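Side-chain contacts in BH1974 protein (Bacillus halodurans, PDB 3ON5), which is probably involved in supplying the molybdenum cofactor to xanthine dehydrogenase or a related enzyme, as XdhC proteins are: residues 70-75 against 102-107; 78-83 against 93-98. All coordinates share one frame; numbering follows the deposited sequence. Where two conformers were deposited one is given.

Contact 1: residues 70-75 against 102-107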
ATOM      1  N   GLY A  70       5.342  18.748   9.432  1.00 91.33           N
ATOM      2  CA  GLY A  70       4.960  18.109   8.182  1.00 91.45           C
ATOM      3  C   GLY A  70       6.096  18.116   7.176  1.00 97.05           C
ATOM      4  O   GLY A  70       5.923  17.651   6.040  1.00 98.30           O
ATOM      5  N   GLY A  71       7.247  18.651   7.604  1.00 92.35           N
ATOM      6  CA  GLY A  71       8.468  18.723   6.811  1.00 92.45           C
ATOM      7  C   GLY A  71       9.417  17.575   7.107  1.00 94.58           C
ATOM      8  O   GLY A  71       8.987  16.429   7.306  1.00 93.38           O
ATOM      9  N   CYS A  72      10.726  17.887   7.146  1.00 90.11           N
ATOM     10  CA  CYS A  72      11.821  16.930   7.380  1.00 88.69           C
ATOM     11  C   CYS A  72      12.236  16.921   8.877  1.00 86.74           C
ATOM     12  O   CYS A  72      13.213  16.259   9.255  1.00 86.82           O
ATOM     13  CB  CYS A  72      13.007  17.261   6.476  1.00 90.83           C
ATOM     14  SG  CYS A  72      13.521  18.998   6.536  1.00 96.21           S
ATOM     15  N   LEU A  73      11.477  17.645   9.710  1.00 77.79           N
ATOM     16  CA  LEU A  73      11.618  17.745  11.161  1.00 75.23           C
ATOM     17  C   LEU A  73      11.321  16.403  11.822  1.00 77.37           C
ATOM     18  O   LEU A  73      12.102  15.940  12.654  1.00 76.68           O
ATOM     19  CB  LEU A  73      10.648  18.824  11.666  1.00 74.83           C
ATOM     20  CG  LEU A  73      10.526  18.981  13.174  1.00 78.94           C
ATOM     21  CD1 LEU A  73      10.955  20.315  13.591  1.00 80.23           C
ATOM     22  CD2 LEU A  73       9.101  18.816  13.624  1.00 81.47           C
ATOM     23  N   GLU A  74      10.188  15.779  11.424  1.00 73.05           N
ATOM     24  CA  GLU A  74       9.684  14.500  11.921  1.00 71.49           C
ATOM     25  C   GLU A  74      10.709  13.390  11.729  1.00 73.75           C
ATOM     26  O   GLU A  74      10.752  12.446  12.523  1.00 73.67           O
ATOM     27  CB  GLU A  74       8.364  14.113  11.230  1.00 72.51           C
ATOM     28  CG  GLU A  74       7.130  14.919  11.636  1.00 82.80           C
ATOM     29  CD  GLU A  74       6.979  16.381  11.244  1.00107.34           C
ATOM     30  OE1 GLU A  74       7.741  16.865  10.375  1.00111.97           O
ATOM     31  OE2 GLU A  74       6.044  17.028  11.770  1.00 93.09           O
ATOM     32  N   THR A  75      11.547  13.541  10.694  1.00 69.12           N
ATOM     33  CA  THR A  75      12.600  12.606  10.317  1.00 68.73           C
ATOM     34  C   THR A  75      13.714  12.630  11.385  1.00 69.70           C
ATOM     35  O   THR A  75      14.228  11.565  11.733  1.00 68.22           O
ATOM     36  CB  THR A  75      13.124  12.961   8.915  1.00 81.24           C
ATOM     37  OG1 THR A  75      12.017  13.197   8.027  1.00 79.28           O
ATOM     38  CG2 THR A  75      14.029  11.879   8.343  1.00 84.69           C
ATOM     39  N   ASP A 102      19.959  22.261   6.974  1.00 97.41           N
ATOM     40  CA  ASP A 102      20.686  21.314   7.817  1.00 96.05           C
ATOM     41  C   ASP A 102      19.741  20.176   8.290  1.00 95.85           C
ATOM     42  O   ASP A 102      19.845  19.729   9.443  1.00 95.64           O
ATOM     43  CB  ASP A 102      21.301  22.056   9.021  1.00 98.46           C
ATOM     44  N   LEU A 103      18.831  19.710   7.388  1.00 88.09           N
ATOM     45  CA  LEU A 103      17.831  18.663   7.638  1.00 84.77           C
ATOM     46  C   LEU A 103      17.143  18.123   6.377  1.00 85.16           C
ATOM     47  O   LEU A 103      16.381  17.156   6.485  1.00 83.68           O
ATOM     48  CB  LEU A 103      16.711  19.228   8.542  1.00 84.14           C
ATOM     49  CG  LEU A 103      16.584  18.665   9.956  1.00 87.96           C
ATOM     50  CD1 LEU A 103      15.460  19.359  10.696  1.00 87.64           C
ATOM     51  CD2 LEU A 103      16.337  17.158   9.940  1.00 89.24           C
ATOM     52  N   SER A 104      17.378  18.744   5.206  1.00 80.51           N
ATOM     53  CA  SER A 104      16.696  18.374   3.969  0.50 79.97           C
ATOM     54  C   SER A 104      17.677  18.011   2.841  1.00 84.19           C
ATOM     55  O   SER A 104      18.889  18.190   2.982  1.00 84.62           O
ATOM     56  CB  SER A 104      15.817  19.546   3.523  0.50 83.18           C
ATOM     57  OG  SER A 104      14.991  19.260   2.406  0.50 87.76           O
ATOM     58  N   TRP A 105      17.122  17.493   1.719  1.00 78.95           N
ATOM     59  CA  TRP A 105      17.789  17.185   0.460  1.00 79.33           C
ATOM     60  C   TRP A 105      17.752  18.468  -0.383  1.00 87.06           C
ATOM     61  O   TRP A 105      18.558  18.653  -1.300  1.00 89.39           O
ATOM     62  CB  TRP A 105      17.140  15.985  -0.271  1.00 76.78           C
ATOM     63  CG  TRP A 105      17.372  14.607   0.296  1.00 75.90           C
ATOM     64  CD1 TRP A 105      16.619  13.976   1.242  1.00 76.92           C
ATOM     65  CD2 TRP A 105      18.310  13.628  -0.183  1.00 76.18           C
ATOM     66  NE1 TRP A 105      17.085  12.697   1.444  1.00 75.63           N
ATOM     67  CE2 TRP A 105      18.126  12.459   0.587  1.00 78.37           C
ATOM     68  CE3 TRP A 105      19.325  13.642  -1.154  1.00 78.88           C
ATOM     69  CZ2 TRP A 105      18.906  11.311   0.407  1.00 78.04           C
ATOM     70  CZ3 TRP A 105      20.097  12.504  -1.333  1.00 80.43           C
ATOM     71  CH2 TRP A 105      19.878  11.352  -0.566  1.00 79.71           C
ATOM     72  N   GLY A 106      16.791  19.340  -0.039  1.00 83.28           N
ATOM     73  CA  GLY A 106      16.556  20.651  -0.638  1.00 84.14           C
ATOM     74  C   GLY A 106      16.865  21.815   0.299  1.00 86.50           C
ATOM     75  O   GLY A 106      17.749  21.709   1.165  1.00 84.99           O
ATOM     76  N   GLN A 107      16.112  22.939   0.144  1.00 82.53           N
ATOM     77  CA  GLN A 107      16.285  24.193   0.905  1.00 81.83           C
ATOM     78  C   GLN A 107      15.501  24.207   2.289  1.00 79.54           C
ATOM     79  O   GLN A 107      15.451  25.255   2.947  1.00 78.79           O
ATOM     80  CB  GLN A 107      15.838  25.400   0.047  1.00 84.96           C
ATOM     81  CG  GLN A 107      16.735  25.694  -1.156  1.00 89.05           C
TER
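Cys72 and Leu103 carry this contact, each reaching past the other toward the opposite backbone. The thiol of Cys72 lies against the carbonyl group of Leu103: SG is 3.4 Å from Leu103 O, with CB of Cys72 also beside that oxygen. With a chi1 of 50°, SG sits between the cysteine's own N and carbonyl carbon, a setting that turns the sulfur to the loop. From there it also meets two methylenes, Leu103 CB at 3.8 Å and Ser104 CB at 3.8 Å, so the sulfur is bordered by the 103-104 peptide and the first side-chain carbons on either side of it. Leu103 returns the approach with its two methyl branches. CD2 rests on the carbonyl of Cys72, 3.3 Å from Cys72 O, while CD1 passes over the start of the next residue, 4.2 Å from Leu73 CA. The segments share no hydrogen bond; van der Waals packing joins them, and segment 70-75 is braced from within. Behind the cysteine, Glu74 OE2 accepts from Gly70 N at 3.0 Å, on the syn side and 32° out of the carboxylate plane. Ser69 N and Leu68 N donate to the same oxygen, so three successive peptide N-H groups grip a buried carboxylate and fix the turn that presents Cys72. On the loop side, Trp105 meets the ring of Trp85 of the second subunit, and Ser104 packs on His272 of the third. The arrangement is that of the glycine-rich turn of residues 70-72 that leads into helix 73-87, in the XdhC and CoxI family region, covered at its cysteine by the loop between strands 91-96 and 113-121.

Contact 2: residues 78-83 against 93-98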
ATOM      1  N   THR A  78      12.340  11.370  15.023  1.00 52.38           N
ATOM      2  CA  THR A  78      12.271   9.906  15.047  1.00 52.32           C
ATOM      3  C   THR A  78      13.565   9.319  15.648  1.00 59.98           C
ATOM      4  O   THR A  78      13.494   8.393  16.463  1.00 60.05           O
ATOM      5  CB  THR A  78      12.017   9.389  13.643  1.00 56.57           C
ATOM      6  OG1 THR A  78      10.704   9.790  13.262  1.00 58.27           O
ATOM      7  CG2 THR A  78      12.101   7.889  13.556  1.00 58.83           C
ATOM      8  N   ILE A  79      14.722   9.881  15.266  1.00 58.59           N
ATOM      9  CA  ILE A  79      16.032   9.450  15.742  1.00 59.99           C
ATOM     10  C   ILE A  79      16.161   9.889  17.201  1.00 63.55           C
ATOM     11  O   ILE A  79      16.571   9.075  18.034  1.00 63.16           O
ATOM     12  CB  ILE A  79      17.183   9.999  14.818  1.00 65.03           C
ATOM     13  CG1 ILE A  79      17.310   9.175  13.509  1.00 66.56           C
ATOM     14  CG2 ILE A  79      18.552   9.969  15.518  1.00 65.92           C
ATOM     15  CD1 ILE A  79      16.125   9.131  12.560  1.00 76.77           C
ATOM     16  N   LYS A  80      15.794  11.157  17.513  1.00 59.65           N
ATOM     17  CA  LYS A  80      15.844  11.697  18.884  1.00 59.03           C
ATOM     18  C   LYS A  80      14.938  10.865  19.824  1.00 61.18           C
ATOM     19  O   LYS A  80      15.374  10.481  20.908  1.00 61.82           O
ATOM     20  CB  LYS A  80      15.430  13.181  18.919  1.00 61.05           C
ATOM     21  CG  LYS A  80      16.213  14.137  18.016  1.00 70.26           C
ATOM     22  CD  LYS A  80      17.602  14.525  18.483  1.00 72.79           C
ATOM     23  CE  LYS A  80      18.179  15.498  17.483  1.00 80.91           C
ATOM     24  NZ  LYS A  80      19.509  16.020  17.876  1.00 99.70           N
ATOM     25  N   ALA A  81      13.707  10.534  19.367  1.00 54.85           N
ATOM     26  CA  ALA A  81      12.720   9.725  20.094  1.00 52.75           C
ATOM     27  C   ALA A  81      13.274   8.354  20.433  1.00 55.27           C
ATOM     28  O   ALA A  81      13.075   7.880  21.538  1.00 55.08           O
ATOM     29  CB  ALA A  81      11.453   9.577  19.274  1.00 52.47           C
ATOM     30  N   GLN A  82      14.000   7.740  19.498  1.00 52.33           N
ATOM     31  CA  GLN A  82      14.627   6.433  19.634  1.00 52.41           C
ATOM     32  C   GLN A  82      15.691   6.482  20.755  1.00 56.45           C
ATOM     33  O   GLN A  82      15.768   5.558  21.564  1.00 56.40           O
ATOM     34  CB  GLN A  82      15.227   6.063  18.275  1.00 54.72           C
ATOM     35  CG  GLN A  82      15.361   4.575  17.971  1.00 83.24           C
ATOM     36  CD  GLN A  82      15.329   4.293  16.472  1.00107.84           C
ATOM     37  OE1 GLN A  82      14.903   5.118  15.646  1.00101.04           O
ATOM     38  NE2 GLN A  82      15.661   3.067  16.093  1.00105.00           N
ATOM     39  N   LYS A  83      16.445   7.605  20.853  1.00 53.40           N
ATOM     40  CA  LYS A  83      17.475   7.827  21.883  1.00 53.54           C
ATOM     41  C   LYS A  83      16.809   8.031  23.240  1.00 56.03           C
ATOM     42  O   LYS A  83      17.225   7.393  24.214  1.00 56.66           O
ATOM     43  CB  LYS A  83      18.387   9.025  21.531  1.00 56.00           C
ATOM     44  N   VAL A  93      14.309  19.552  22.397  1.00 54.40           N
ATOM     45  CA  VAL A  93      15.040  19.768  21.156  1.00 53.29           C
ATOM     46  C   VAL A  93      14.520  21.060  20.562  1.00 56.61           C
ATOM     47  O   VAL A  93      13.311  21.255  20.496  1.00 55.89           O
ATOM     48  CB  VAL A  93      14.949  18.569  20.172  1.00 55.13           C
ATOM     49  CG1 VAL A  93      15.928  18.744  19.012  1.00 55.23           C
ATOM     50  CG2 VAL A  93      15.237  17.250  20.884  1.00 54.08           C
ATOM     51  N   VAL A  94      15.431  21.965  20.189  1.00 54.11           N
ATOM     52  CA  VAL A  94      15.068  23.252  19.584  1.00 53.72           C
ATOM     53  C   VAL A  94      15.384  23.175  18.095  1.00 57.24           C
ATOM     54  O   VAL A  94      16.471  22.728  17.706  1.00 56.39           O
ATOM     55  CB  VAL A  94      15.740  24.467  20.260  1.00 58.04           C
ATOM     56  CG1 VAL A  94      15.230  25.772  19.667  1.00 58.39           C
ATOM     57  CG2 VAL A  94      15.490  24.452  21.768  1.00 58.13           C
ATOM     58  N   TYR A  95      14.411  23.584  17.271  1.00 53.80           N
ATOM     59  CA  TYR A  95      14.532  23.574  15.826  1.00 52.83           C
ATOM     60  C   TYR A  95      14.364  24.938  15.211  1.00 55.85           C
ATOM     61  O   TYR A  95      13.274  25.501  15.290  1.00 54.43           O
ATOM     62  CB  TYR A  95      13.475  22.652  15.228  1.00 52.97           C
ATOM     63  CG  TYR A  95      13.747  21.193  15.453  1.00 55.87           C
ATOM     64  CD1 TYR A  95      14.566  20.477  14.586  1.00 57.65           C
ATOM     65  CD2 TYR A  95      13.126  20.503  16.493  1.00 57.17           C
ATOM     66  CE1 TYR A  95      14.792  19.119  14.764  1.00 58.17           C
ATOM     67  CE2 TYR A  95      13.339  19.139  16.679  1.00 57.69           C
ATOM     68  CZ  TYR A  95      14.183  18.455  15.815  1.00 67.20           C
ATOM     69  OH  TYR A  95      14.436  17.118  15.979  1.00 70.49           O
ATOM     70  N   ASP A  96      15.414  25.458  14.545  1.00 54.62           N
ATOM     71  CA  ASP A  96      15.261  26.683  13.760  1.00 56.76           C
ATOM     72  C   ASP A  96      14.653  26.261  12.434  1.00 61.84           C
ATOM     73  O   ASP A  96      15.370  25.678  11.607  1.00 61.03           O
ATOM     74  CB  ASP A  96      16.585  27.450  13.587  1.00 60.78           C
ATOM     75  CG  ASP A  96      16.433  28.817  12.932  1.00 73.19           C
ATOM     76  OD1 ASP A  96      15.262  29.274  12.748  1.00 72.64           O
ATOM     77  OD2 ASP A  96      17.477  29.472  12.678  1.00 81.63           O
ATOM     78  N   LEU A  97      13.342  26.445  12.236  1.00 59.67           N
ATOM     79  CA  LEU A  97      12.666  25.936  11.041  1.00 59.52           C
ATOM     80  C   LEU A  97      13.081  26.664   9.760  1.00 68.88           C
ATOM     81  O   LEU A  97      12.911  26.096   8.681  1.00 69.15           O
ATOM     82  CB  LEU A  97      11.146  26.011  11.192  1.00 58.58           C
ATOM     83  CG  LEU A  97      10.551  25.204  12.378  1.00 61.51           C
ATOM     84  CD1 LEU A  97       9.029  25.269  12.368  1.00 62.16           C
ATOM     85  CD2 LEU A  97      10.995  23.735  12.366  1.00 57.65           C
ATOM     86  N   SER A  98      13.655  27.871   9.873  1.00 70.00           N
ATOM     87  CA  SER A  98      14.114  28.685   8.745  1.00 72.93           C
ATOM     88  C   SER A  98      15.429  28.126   8.165  1.00 81.39           C
ATOM     89  O   SER A  98      15.521  27.910   6.955  1.00 81.06           O
ATOM     90  CB  SER A  98      14.287  30.132   9.188  1.00 77.87           C
ATOM     91  OG  SER A  98      15.193  30.265  10.272  1.00 82.95           O
TER
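Lys80 leaves helix 73-87 on the side facing strand 91-96 and runs along Val93 and the hydroxyl end of Tyr95. Its CB lies 4.5 Å from Val93 CG2, at the margin of contact. CG, anti to the carbonyl carbon (chi1 -56°), comes closer: it is 4.0 Å from Tyr95 OH and 4.3 Å from Val93 CG2, touching both the hydroxyl and the valine methyl, which lie to the same side of it. The chain then bends at chi2 (-76°) and is extended from there on. CD keeps to Val93, 4.3 Å from its CG2, and CE passes to the other branch, 4.2 Å from Val93 CG1. NZ has moved beyond these methyls, 4.6 Å from Val93 CG1. The hold on the strand is therefore made by the aliphatic part of the lysine, with no hydrogen bond across the segments.

Lys80 and Tyr95 run antiparallel, the lysine heading for the strand and the tyrosine for the helix, and it is the hydroxyl oxygen that Lys80 CG meets. That hydroxyl is hydrogen-bonded to Asp76, one turn earlier on the helix, tying the tip of the tyrosine to the surface it packs on. Leu77 touches the same tyrosine.

Helix 73-87 thus lies across one face of the antiparallel sheet, from the outermost strand 91-96 to Phe58 of strand 55-59, which Ala81 reaches. In between, Lys80 and Val93 both touch Leu119 of strand 113-121, and Ile79 packs on Ile79 of the second subunit.

In the fold
The four segments follow one another as 70-75, 78-83, 93-98 and 102-107, so contact 2 lies within the span of chain bracketed by contact 1. Their centres are 11 Å apart, and helix 73-87 serves both. Leu73 joins them: its CD1 lies 3.5 Å from Tyr95 CG and 3.6 Å from Leu97 CD2, while Leu103 CD1 approaches Tyr95 CE1 at 4.1 Å. Contact 2 sets the helix on strand 91-96, outermost in the five-stranded sheet within this chain; contact 1 brings the loop beyond that strand back against the turn that leads into the helix. Both touch the second subunit, linking this packing to the four-chain assembly.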